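ORF10 (Moritella marina, PDB 6RIW) probably catalyses decarboxylative condensation during polyunsaturated fatty acid synthesis, this chain being the ketosynthase-chain length factor didomain of the longer PfaC protein. Local coordinates at residues 137-143 with 509-515; 126-132 with 165-171; 703-708 with 952-958. All coordinates share one frame; numbering follows the deposited sequence.

Contact 1: 137-143 with 509-515; sequences YHQVVDN and MESNANV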
loop_
_atom_site.group_PDB
_atom_site.type_symbol
_atom_site.label_atom_id
_atom_site.label_comp_id
_atom_site.label_asym_id
_atom_site.label_seq_id
_atom_site.Cartn_x
_atom_site.Cartn_y
_atom_site.Cartn_z
ATOM N N TYR A 137 -19.459 -7.378 -11.464
ATOM C CA TYR A 137 -19.994 -8.586 -10.832
ATOM C C TYR A 137 -21.510 -8.565 -10.819
ATOM O O TYR A 137 -22.154 -9.613 -10.981
ATOM C CB TYR A 137 -19.486 -8.730 -9.401
ATOM C CG TYR A 137 -18.105 -8.164 -9.192
ATOM C CD1 TYR A 137 -17.042 -8.607 -9.986
ATOM C CD2 TYR A 137 -17.865 -7.196 -8.199
ATOM C CE1 TYR A 137 -15.771 -8.080 -9.829
ATOM C CE2 TYR A 137 -16.599 -6.669 -8.013
ATOM C CZ TYR A 137 -15.553 -7.128 -8.821
ATOM O OH TYR A 137 -14.292 -6.605 -8.664
ATOM N N HIS A 138 -22.098 -7.394 -10.588
ATOM C CA HIS A 138 -23.535 -7.350 -10.333
ATOM C C HIS A 138 -24.347 -7.405 -11.618
ATOM O O HIS A 138 -25.467 -7.929 -11.607
ATOM C CB HIS A 138 -23.861 -6.115 -9.468
ATOM C CG HIS A 138 -23.272 -6.210 -8.091
ATOM N ND1 HIS A 138 -22.950 -5.107 -7.323
ATOM C CD2 HIS A 138 -22.923 -7.296 -7.356
ATOM C CE1 HIS A 138 -22.449 -5.516 -6.166
ATOM N NE2 HIS A 138 -22.420 -6.840 -6.165
ATOM N N GLN A 139 -23.787 -6.968 -12.748
ATOM C CA GLN A 139 -24.468 -7.239 -14.010
ATOM C C GLN A 139 -24.544 -8.737 -14.259
ATOM O O GLN A 139 -25.570 -9.248 -14.731
ATOM C CB GLN A 139 -23.761 -6.547 -15.185
ATOM C CG GLN A 139 -24.506 -6.744 -16.547
ATOM C CD GLN A 139 -25.821 -5.967 -16.615
ATOM O OE1 GLN A 139 -26.809 -6.416 -17.221
ATOM N NE2 GLN A 139 -25.842 -4.803 -15.983
ATOM N N VAL A 140 -23.454 -9.457 -13.972
ATOM C CA VAL A 140 -23.464 -10.898 -14.195
ATOM C C VAL A 140 -24.450 -11.571 -13.244
ATOM O O VAL A 140 -25.227 -12.431 -13.664
ATOM C CB VAL A 140 -22.046 -11.487 -14.060
ATOM C CG1 VAL A 140 -22.079 -13.010 -14.279
ATOM C CG2 VAL A 140 -21.104 -10.835 -15.064
ATOM N N VAL A 141 -24.465 -11.164 -11.968
ATOM C CA VAL A 141 -25.456 -11.704 -11.025
ATOM C C VAL A 141 -26.865 -11.400 -11.509
ATOM O O VAL A 141 -27.734 -12.281 -11.529
ATOM C CB VAL A 141 -25.236 -11.153 -9.605
ATOM C CG1 VAL A 141 -26.433 -11.548 -8.673
ATOM C CG2 VAL A 141 -23.928 -11.662 -8.995
ATOM N N ASP A 142 -27.112 -10.147 -11.910
ATOM C CA ASP A 142 -28.426 -9.769 -12.430
ATOM C C ASP A 142 -28.866 -10.682 -13.565
ATOM O O ASP A 142 -29.997 -11.196 -13.568
ATOM C CB ASP A 142 -28.407 -8.318 -12.919
ATOM C CG ASP A 142 -29.684 -7.931 -13.670
ATOM O OD1 ASP A 142 -29.796 -8.242 -14.882
ATOM O OD2 ASP A 142 -30.577 -7.302 -13.047
ATOM N N ASN A 143 -27.999 -10.872 -14.566
ATOM C CA ASN A 143 -28.403 -11.643 -15.733
ATOM C C ASN A 143 -28.612 -13.114 -15.395
ATOM O O ASN A 143 -29.492 -13.759 -15.979
ATOM C CB ASN A 143 -27.378 -11.513 -16.846
ATOM C CG ASN A 143 -27.223 -10.092 -17.354
ATOM O OD1 ASN A 143 -26.369 -9.830 -18.201
ATOM N ND2 ASN A 143 -28.030 -9.159 -16.827
ATOM N N MET A 509 -16.747 -13.945 -16.643
ATOM C CA MET A 509 -17.402 -12.689 -16.990
ATOM C C MET A 509 -17.205 -12.274 -18.448
ATOM O O MET A 509 -17.982 -11.451 -18.942
ATOM C CB MET A 509 -16.917 -11.577 -16.047
ATOM C CG MET A 509 -17.451 -11.762 -14.611
ATOM S SD MET A 509 -16.982 -10.375 -13.525
ATOM C CE MET A 509 -15.668 -11.132 -12.574
ATOM N N GLU A 510 -16.201 -12.808 -19.159
ATOM C CA GLU A 510 -16.075 -12.493 -20.583
ATOM C C GLU A 510 -17.222 -13.060 -21.413
ATOM O O GLU A 510 -17.378 -12.669 -22.580
ATOM C CB GLU A 510 -14.735 -13.024 -21.129
ATOM C CG GLU A 510 -14.749 -14.499 -21.494
ATOM C CD GLU A 510 -14.439 -15.423 -20.319
ATOM O OE1 GLU A 510 -14.465 -14.994 -19.139
ATOM O OE2 GLU A 510 -14.161 -16.612 -20.582
ATOM N N SER A 511 -18.015 -13.969 -20.846
ATOM C CA SER A 511 -19.168 -14.525 -21.545
ATOM C C SER A 511 -20.408 -13.661 -21.412
ATOM O O SER A 511 -21.426 -13.947 -22.053
ATOM C CB SER A 511 -19.479 -15.931 -21.023
ATOM O OG SER A 511 -20.225 -15.874 -19.815
ATOM N N ASN A 512 -20.361 -12.618 -20.602
ATOM C CA ASN A 512 -21.525 -11.771 -20.402
ATOM C C ASN A 512 -21.522 -10.672 -21.462
ATOM O O ASN A 512 -20.646 -9.799 -21.471
ATOM C CB ASN A 512 -21.533 -11.197 -18.993
ATOM C CG ASN A 512 -22.823 -10.482 -18.689
ATOM O OD1 ASN A 512 -23.012 -9.349 -19.109
ATOM N ND2 ASN A 512 -23.739 -11.163 -17.999
ATOM N N ALA A 513 -22.524 -10.699 -22.341
ATOM C CA ALA A 513 -22.555 -9.764 -23.451
ATOM C C ALA A 513 -22.737 -8.333 -22.975
ATOM O O ALA A 513 -22.209 -7.411 -23.601
ATOM C CB ALA A 513 -23.677 -10.153 -24.423
ATOM N N ASN A 514 -23.487 -8.121 -21.886
ATOM C CA ASN A 514 -23.698 -6.761 -21.398
ATOM C C ASN A 514 -22.410 -6.170 -20.820
ATOM O O ASN A 514 -22.073 -5.014 -21.089
ATOM C CB ASN A 514 -24.810 -6.744 -20.351
ATOM C CG ASN A 514 -26.193 -7.006 -20.955
ATOM O OD1 ASN A 514 -26.510 -6.507 -22.028
ATOM N ND2 ASN A 514 -27.007 -7.811 -20.272
ATOM N N VAL A 515 -21.681 -6.945 -20.018
ATOM C CA VAL A 515 -20.379 -6.487 -19.521
ATOM C C VAL A 515 -19.441 -6.166 -20.684
ATOM O O VAL A 515 -18.804 -5.106 -20.724
ATOM C CB VAL A 515 -19.773 -7.545 -18.585
ATOM C CG1 VAL A 515 -18.263 -7.272 -18.361
ATOM C CG2 VAL A 515 -20.546 -7.560 -17.256
HETATM O O HOH W 1 -25.600 -10.171 -20.926
#
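Asn-143, on helix 129-148, is gripped by two asparagines at the start of helix 513-519, and its side chain can be followed outward. CB packs against the amide nitrogen of Asn-512, with 3.8 Å between Asn-143 CB and Asn-512 ND2. CG is equally far from the ND2 atoms of Asn-512 and Asn-514. OD1 accepts from both: Asn-512 ND2 and Asn-514 ND2 are each 3.0 Å from Asn-143 OD1, and they arrive from opposite faces of its plane, tilted 34° and 31° out of it. A water donates to the same oxygen and accepts from Asn-514 N. The other tip atom, Asn-143 ND2, donates to Gln-139 OE1 (3.0 Å), one turn back on its own helix, which fixes the flip of the amide. Asn-512 is itself held: it is the N-cap residue of helix 513-519, and with its CG anti to the backbone N (chi1 -172°) its OD1 accepts from Val-515 N at 2.9 Å in the carbonyl plane while ND2 faces Asn-143.

Apolar packing continues beside this polar cluster. Val-140 CG2 meets Met-509 CG at 3.8 Å and also touches Val-515 CG2. Met-509 bends at its last torsion and brings its CE to the edge of the Tyr-137 ring, 3.9 Å from Tyr-137 CD1, a Met-aromatic contact in which sulfur also lies near the edge. The phenol oxygen of Tyr-137 is hydrogen-bonded to Glu-700. Helix 917-922 packs alongside through Ile-917, which touches both Val-140 and Met-509, while helix 589-595 meets Tyr-137 through His-589 and Gln-590.

Contact 2: 126-132 with 165-171; sequences TKSSNQL and HADNALV
The amide of Asn-168 has Ser-128 CB standing above its plane, 3.8 Å from Asn-168 CG. Neither polar atom is spent on Ser-128: OD1 accepts from Asp-87 N, and ND2 makes a weak hydrogen bond to His-165 O in its own segment. The other flat group, the His-165 ring, takes Asp-167 N at its edge, in plane, with 3.0 Å between that nitrogen and His-165 ND1. This local bond fixes the ring's rotation at the start of the 3-10 segment 166-169.

Between the segments the backbones come close, Ser-129 CA and Ala-169 CA being 4.8 Å apart, a spacing compatible with their short side chains. Ser-129 CB lies 3.4 Å from Asn-168 O, while its hydroxyl is hydrogen-bonded to His-589. On one flank Leu-132 CD1 reaches Ala-169 CB at 3.6 Å; on the other, Thr-126 and Val-171 meet tip to tip, with 3.9 Å between Thr-126 CG2 and Val-171 CG2.

Thr-126 and Ser-129 form a capping box at the start of helix 129-148. Ser-129 N donates to Thr-126 OG1 (3.0 Å), and Thr-126 N donates back to Ser-129 OG (2.9 Å). With chi1 at 68°, OG1 sits between the backbone N and carbonyl carbon, leaving CG2 to face Val-171. A valine in place of Thr-126 would probably leave Ser-129 N without its capping acceptor.

A water donates to Asn-168 O and lies very close to Thr-126 OG1, so the exact geometry there is doubtful. The chemistry implies a join made directly by carbon packing and perhaps indirectly by water, the capping pair being satisfied within its own segment, and Asn-168 OD1 and Ser-129 OG finding partners in Asp-87 and His-589.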
loop_
_atom_site.group_PDB
_atom_site.type_symbol
_atom_site.label_atom_id
_atom_site.label_comp_id
_atom_site.label_asym_id
_atom_site.label_seq_id
_atom_site.Cartn_x
_atom_site.Cartn_y
_atom_site.Cartn_z
ATOM N N THR A 126 -11.636 1.629 -1.579
ATOM C CA THR A 126 -12.166 2.849 -0.986
ATOM C C THR A 126 -13.635 2.988 -1.349
ATOM O O THR A 126 -14.185 2.232 -2.160
ATOM C CB THR A 126 -11.406 4.095 -1.451
ATOM O OG1 THR A 126 -11.659 4.315 -2.844
ATOM C CG2 THR A 126 -9.884 3.972 -1.189
ATOM N N LYS A 127 -14.287 3.993 -0.753
ATOM C CA LYS A 127 -15.696 4.182 -1.072
ATOM C C LYS A 127 -15.879 4.527 -2.547
ATOM O O LYS A 127 -16.876 4.119 -3.156
ATOM C CB LYS A 127 -16.300 5.263 -0.165
ATOM C CG LYS A 127 -16.214 4.917 1.327
ATOM C CD LYS A 127 -17.001 5.953 2.172
ATOM C CE LYS A 127 -16.316 7.331 2.101
ATOM N NZ LYS A 127 -14.934 7.369 2.730
ATOM N N SER A 128 -14.885 5.186 -3.159
ATOM C CA SER A 128 -14.973 5.542 -4.569
ATOM C C SER A 128 -14.518 4.417 -5.491
ATOM O O SER A 128 -15.105 4.227 -6.560
ATOM C CB SER A 128 -14.144 6.799 -4.856
ATOM O OG SER A 128 -14.627 7.896 -4.087
ATOM N N SER A 129 -13.456 3.690 -5.139
ATOM C CA SER A 129 -12.987 2.643 -6.061
ATOM C C SER A 129 -14.057 1.569 -6.285
ATOM O O SER A 129 -14.166 1.023 -7.393
ATOM C CB SER A 129 -11.663 2.040 -5.565
ATOM O OG SER A 129 -11.823 1.215 -4.419
ATOM N N ASN A 130 -14.886 1.297 -5.265
ATOM C CA ASN A 130 -16.008 0.368 -5.402
ATOM C C ASN A 130 -16.873 0.706 -6.606
ATOM O O ASN A 130 -17.337 -0.191 -7.319
ATOM C CB ASN A 130 -16.900 0.396 -4.149
ATOM C CG ASN A 130 -16.283 -0.254 -2.935
ATOM O OD1 ASN A 130 -15.347 -1.048 -3.025
ATOM N ND2 ASN A 130 -16.825 0.084 -1.766
ATOM N N GLN A 131 -17.106 2.002 -6.848
ATOM C CA GLN A 131 -18.029 2.399 -7.907
ATOM C C GLN A 131 -17.537 1.966 -9.280
ATOM O O GLN A 131 -18.347 1.782 -10.199
ATOM C CB GLN A 131 -18.237 3.923 -7.906
ATOM C CG GLN A 131 -18.906 4.495 -6.665
ATOM C CD GLN A 131 -20.429 4.509 -6.782
ATOM O OE1 GLN A 131 -20.990 4.065 -7.785
ATOM N NE2 GLN A 131 -21.101 5.013 -5.741
ATOM N N LEU A 132 -16.231 1.788 -9.438
ATOM C CA LEU A 132 -15.656 1.442 -10.732
ATOM C C LEU A 132 -15.714 -0.046 -11.046
ATOM O O LEU A 132 -15.530 -0.406 -12.208
ATOM C CB LEU A 132 -14.192 1.915 -10.802
ATOM C CG LEU A 132 -13.993 3.438 -10.725
ATOM C CD1 LEU A 132 -12.540 3.797 -10.403
ATOM C CD2 LEU A 132 -14.399 4.096 -12.015
ATOM N N HIS A 165 -14.345 9.133 -11.415
ATOM C CA HIS A 165 -13.131 9.227 -12.224
ATOM C C HIS A 165 -12.245 8.007 -11.996
ATOM O O HIS A 165 -11.998 7.604 -10.851
ATOM C CB HIS A 165 -12.358 10.499 -11.858
ATOM C CG HIS A 165 -11.305 10.904 -12.855
ATOM N ND1 HIS A 165 -10.091 10.254 -12.963
ATOM C CD2 HIS A 165 -11.263 11.931 -13.744
ATOM C CE1 HIS A 165 -9.359 10.841 -13.898
ATOM N NE2 HIS A 165 -10.043 11.867 -14.383
ATOM N N ALA A 166 -11.735 7.453 -13.097
ATOM C CA ALA A 166 -10.888 6.255 -13.053
ATOM C C ALA A 166 -9.703 6.377 -12.101
ATOM O O ALA A 166 -9.245 5.362 -11.554
ATOM C CB ALA A 166 -10.371 5.947 -14.462
ATOM N N ASP A 167 -9.165 7.583 -11.904
ATOM C CA ASP A 167 -8.010 7.722 -11.007
ATOM C C ASP A 167 -8.340 7.282 -9.579
ATOM O O ASP A 167 -7.429 7.019 -8.790
ATOM C CB ASP A 167 -7.503 9.179 -10.994
ATOM C CG ASP A 167 -6.664 9.556 -12.234
ATOM O OD1 ASP A 167 -6.301 8.673 -13.051
ATOM O OD2 ASP A 167 -6.364 10.768 -12.392
ATOM N N ASN A 168 -9.625 7.221 -9.211
ATOM C CA ASN A 168 -10.015 6.695 -7.914
ATOM C C ASN A 168 -9.704 5.205 -7.740
ATOM O O ASN A 168 -9.756 4.705 -6.615
ATOM C CB ASN A 168 -11.504 6.958 -7.700
ATOM C CG ASN A 168 -11.779 8.423 -7.389
ATOM O OD1 ASN A 168 -11.290 8.944 -6.387
ATOM N ND2 ASN A 168 -12.520 9.103 -8.266
ATOM N N ALA A 169 -9.348 4.491 -8.793
ATOM C CA ALA A 169 -8.931 3.105 -8.594
ATOM C C ALA A 169 -7.433 2.964 -8.319
ATOM O O ALA A 169 -6.970 1.851 -8.013
ATOM C CB ALA A 169 -9.301 2.269 -9.824
ATOM N N LEU A 170 -6.668 4.051 -8.436
ATOM C CA LEU A 170 -5.225 4.027 -8.189
ATOM C C LEU A 170 -5.006 4.302 -6.703
ATOM O O LEU A 170 -4.595 5.385 -6.274
ATOM C CB LEU A 170 -4.499 5.039 -9.075
ATOM C CG LEU A 170 -4.783 4.947 -10.597
ATOM C CD1 LEU A 170 -4.091 6.065 -11.338
ATOM C CD2 LEU A 170 -4.325 3.593 -11.138
ATOM N N VAL A 171 -5.333 3.291 -5.905
ATOM C CA VAL A 171 -5.535 3.537 -4.480
ATOM C C VAL A 171 -4.205 3.624 -3.732
ATOM O O VAL A 171 -4.004 4.516 -2.897
ATOM C CB VAL A 171 -6.459 2.447 -3.903
ATOM C CG1 VAL A 171 -6.367 2.421 -2.386
ATOM C CG2 VAL A 171 -7.922 2.695 -4.348
HETATM O O HOH W 2 -10.295 5.961 -4.205
#

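Contact 3: 703-708 with 952-958; sequences TLRQHY and NLKPQGI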
loop_
_atom_site.group_PDB
_atom_site.type_symbol
_atom_site.label_atom_id
_atom_site.label_comp_id
_atom_site.label_asym_id
_atom_site.label_seq_id
_atom_site.Cartn_x
_atom_site.Cartn_y
_atom_site.Cartn_z
ATOM N N THR A 703 -10.462 -3.384 -17.259
ATOM C CA THR A 703 -11.435 -2.294 -17.139
ATOM C C THR A 703 -10.769 -0.967 -16.785
ATOM O O THR A 703 -11.020 0.065 -17.424
ATOM C CB THR A 703 -12.459 -2.652 -16.053
ATOM O OG1 THR A 703 -13.158 -3.836 -16.431
ATOM C CG2 THR A 703 -13.468 -1.519 -15.854
ATOM N N LEU A 704 -9.920 -0.975 -15.761
ATOM C CA LEU A 704 -9.250 0.248 -15.330
ATOM C C LEU A 704 -8.358 0.823 -16.427
ATOM O O LEU A 704 -8.412 2.026 -16.724
ATOM C CB LEU A 704 -8.426 -0.040 -14.064
ATOM C CG LEU A 704 -7.517 1.108 -13.606
ATOM C CD1 LEU A 704 -8.359 2.374 -13.338
ATOM C CD2 LEU A 704 -6.714 0.716 -12.369
ATOM N N ARG A 705 -7.478 -0.006 -17.005
ATOM C CA ARG A 705 -6.477 0.555 -17.900
ATOM C C ARG A 705 -7.074 0.970 -19.224
ATOM O O ARG A 705 -6.537 1.883 -19.860
ATOM C CB ARG A 705 -5.330 -0.444 -18.116
ATOM C CG ARG A 705 -4.707 -0.924 -16.775
ATOM C CD ARG A 705 -4.108 0.228 -15.965
ATOM N NE ARG A 705 -3.614 -0.246 -14.663
ATOM C CZ ARG A 705 -2.927 0.495 -13.795
ATOM N NH1 ARG A 705 -2.612 1.766 -14.071
ATOM N NH2 ARG A 705 -2.549 -0.047 -12.636
ATOM N N GLN A 706 -8.206 0.381 -19.616
ATOM C CA GLN A 706 -8.914 0.882 -20.797
ATOM C C GLN A 706 -9.294 2.351 -20.669
ATOM O O GLN A 706 -9.480 3.024 -21.690
ATOM C CB GLN A 706 -10.188 0.066 -21.047
ATOM C CG GLN A 706 -9.956 -1.199 -21.852
ATOM C CD GLN A 706 -11.216 -1.613 -22.575
ATOM O OE1 GLN A 706 -11.189 -1.838 -23.778
ATOM N NE2 GLN A 706 -12.355 -1.669 -21.846
ATOM N N HIS A 707 -9.472 2.857 -19.441
ATOM C CA HIS A 707 -9.769 4.276 -19.254
ATOM C C HIS A 707 -8.618 5.182 -19.668
ATOM O O HIS A 707 -8.855 6.363 -19.919
ATOM C CB HIS A 707 -10.135 4.599 -17.790
ATOM C CG HIS A 707 -11.351 3.884 -17.295
ATOM N ND1 HIS A 707 -12.547 3.902 -17.976
ATOM C CD2 HIS A 707 -11.556 3.116 -16.193
ATOM C CE1 HIS A 707 -13.441 3.183 -17.316
ATOM N NE2 HIS A 707 -12.864 2.683 -16.237
ATOM N N TYR A 708 -7.394 4.647 -19.805
ATOM C CA TYR A 708 -6.221 5.443 -20.158
ATOM C C TYR A 708 -5.765 5.265 -21.596
ATOM O O TYR A 708 -5.047 6.133 -22.113
ATOM C CB TYR A 708 -5.060 5.116 -19.203
ATOM C CG TYR A 708 -5.468 5.410 -17.777
ATOM C CD1 TYR A 708 -5.525 6.721 -17.304
ATOM C CD2 TYR A 708 -5.839 4.383 -16.919
ATOM C CE1 TYR A 708 -5.935 7.003 -15.972
ATOM C CE2 TYR A 708 -6.235 4.645 -15.603
ATOM C CZ TYR A 708 -6.287 5.952 -15.140
ATOM O OH TYR A 708 -6.677 6.164 -13.831
ATOM N N ASN A 952 -19.984 3.652 -15.366
ATOM C CA ASN A 952 -18.594 3.824 -14.956
ATOM C C ASN A 952 -17.636 2.860 -15.654
ATOM O O ASN A 952 -16.419 3.079 -15.598
ATOM C CB ASN A 952 -18.475 3.641 -13.440
ATOM C CG ASN A 952 -18.841 4.894 -12.680
ATOM O OD1 ASN A 952 -18.628 6.000 -13.160
ATOM N ND2 ASN A 952 -19.395 4.728 -11.492
ATOM N N LEU A 953 -18.151 1.809 -16.295
ATOM C CA LEU A 953 -17.304 0.856 -17.005
ATOM C C LEU A 953 -16.894 1.342 -18.390
ATOM O O LEU A 953 -15.883 0.875 -18.926
ATOM C CB LEU A 953 -18.035 -0.482 -17.146
ATOM C CG LEU A 953 -18.482 -1.198 -15.881
ATOM C CD1 LEU A 953 -19.167 -2.550 -16.229
ATOM C CD2 LEU A 953 -17.304 -1.405 -14.946
ATOM N N LYS A 954 -17.670 2.231 -18.999
ATOM C CA LYS A 954 -17.329 2.703 -20.328
ATOM C C LYS A 954 -15.954 3.371 -20.299
ATOM O O LYS A 954 -15.710 4.232 -19.435
ATOM C CB LYS A 954 -18.389 3.695 -20.796
ATOM C CG LYS A 954 -18.054 4.371 -22.115
ATOM C CD LYS A 954 -19.154 5.381 -22.481
ATOM C CE LYS A 954 -19.123 5.748 -23.961
ATOM N NZ LYS A 954 -18.258 6.924 -24.206
ATOM N N PRO A 955 -15.036 3.009 -21.205
ATOM C CA PRO A 955 -13.715 3.664 -21.241
ATOM C C PRO A 955 -13.802 5.186 -21.205
ATOM O O PRO A 955 -14.437 5.814 -22.066
ATOM C CB PRO A 955 -13.107 3.155 -22.555
ATOM C CG PRO A 955 -13.750 1.780 -22.755
ATOM C CD PRO A 955 -15.160 1.923 -22.200
ATOM N N GLN A 956 -13.179 5.788 -20.186
ATOM C CA GLN A 956 -13.408 7.197 -19.866
ATOM C C GLN A 956 -12.595 8.172 -20.711
ATOM O O GLN A 956 -12.884 9.374 -20.673
ATOM C CB GLN A 956 -13.128 7.449 -18.376
ATOM C CG GLN A 956 -14.187 6.806 -17.499
ATOM C CD GLN A 956 -13.937 7.011 -16.011
ATOM O OE1 GLN A 956 -13.166 7.874 -15.608
ATOM N NE2 GLN A 956 -14.619 6.223 -15.188
ATOM N N GLY A 957 -11.606 7.707 -21.465
ATOM C CA GLY A 957 -10.775 8.608 -22.255
ATOM C C GLY A 957 -9.937 9.570 -21.443
ATOM O O GLY A 957 -9.838 10.751 -21.806
ATOM N N ILE A 958 -9.331 9.098 -20.349
ATOM C CA ILE A 958 -8.572 9.984 -19.471
ATOM C C ILE A 958 -7.291 10.389 -20.175
ATOM O O ILE A 958 -6.564 9.544 -20.704
ATOM C CB ILE A 958 -8.252 9.299 -18.132
ATOM C CG1 ILE A 958 -9.530 8.840 -17.423
ATOM C CG2 ILE A 958 -7.450 10.242 -17.228
ATOM C CD1 ILE A 958 -10.525 9.954 -17.108
HETATM O O HOH W 3 -13.101 0.202 -19.374
HETATM O O HOH W 4 -10.266 5.514 -22.690
HETATM O O HOH W 5 -14.625 1.361 -14.437
HETATM O O HOH W 6 -4.003 8.377 -20.786
#
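His-707 is held at both its backbone and its ring. Ile-958 N donates to His-707 O at 2.8 Å, and Gln-956 N donates to His-707 ND1 at 3.0 Å, only 11° out of the ring plane, so ND1 serves as an acceptor. Water bridges NE2 to Asn-952 O, and another water links His-707 O, weakly, and Gln-706 O to Gly-957 N.

With CG anti to the carbonyl carbon (chi1 -61°), the imidazole reaches into the curve of 952-958. Thr-703 O lies over one face, 3.3 Å above the ring plane of His-707, and Gln-956 NE2 over the opposite one, both offset toward the rim; that amide nitrogen also donates to Thr-164 O.

In this thiolase-like fold the residues just past helix 699-706, in the second ketosynthase-type unit, thus receive an irregular segment from near the end of the modelled didomain. Its backbone turns at Gly-957, whose positive phi (+65°) is easily adopted by a residue without a side chain.

Outward, Pro-955 CG touches Gln-706 NE2, whose own bond is to Leu-519 O. Tyr-708 and Ile-958 run side by side, Tyr-708 CE1 meeting Ile-958 CG2 at 3.8 Å, and Thr-703 CG2 packs on Leu-953 CD2 at 3.9 Å.

Overall arrangement
From the N terminus, residues 126-132 open contact 2 and 137-143 open contact 1, both on helix 129-148. Contact 2 closes first, at 165-171, as a local loop; contact 1 closes only at 509-515, so the two cross, and the long closure joins the first ketosynthase unit to the second. Contact 3 follows in series, bringing 952-958 onto the end of helix 699-706. Contacts 2 and 3 touch directly: Asp-167 OD1 lies 2.7 Å from Tyr-708 OH and Ala-166 N 2.9 Å from Gln-956 OE1, both probable hydrogen bonds. Contact 1 touches neither, its nearest atoms being about 7 Å from contact 2 and about 5 Å from contact 3.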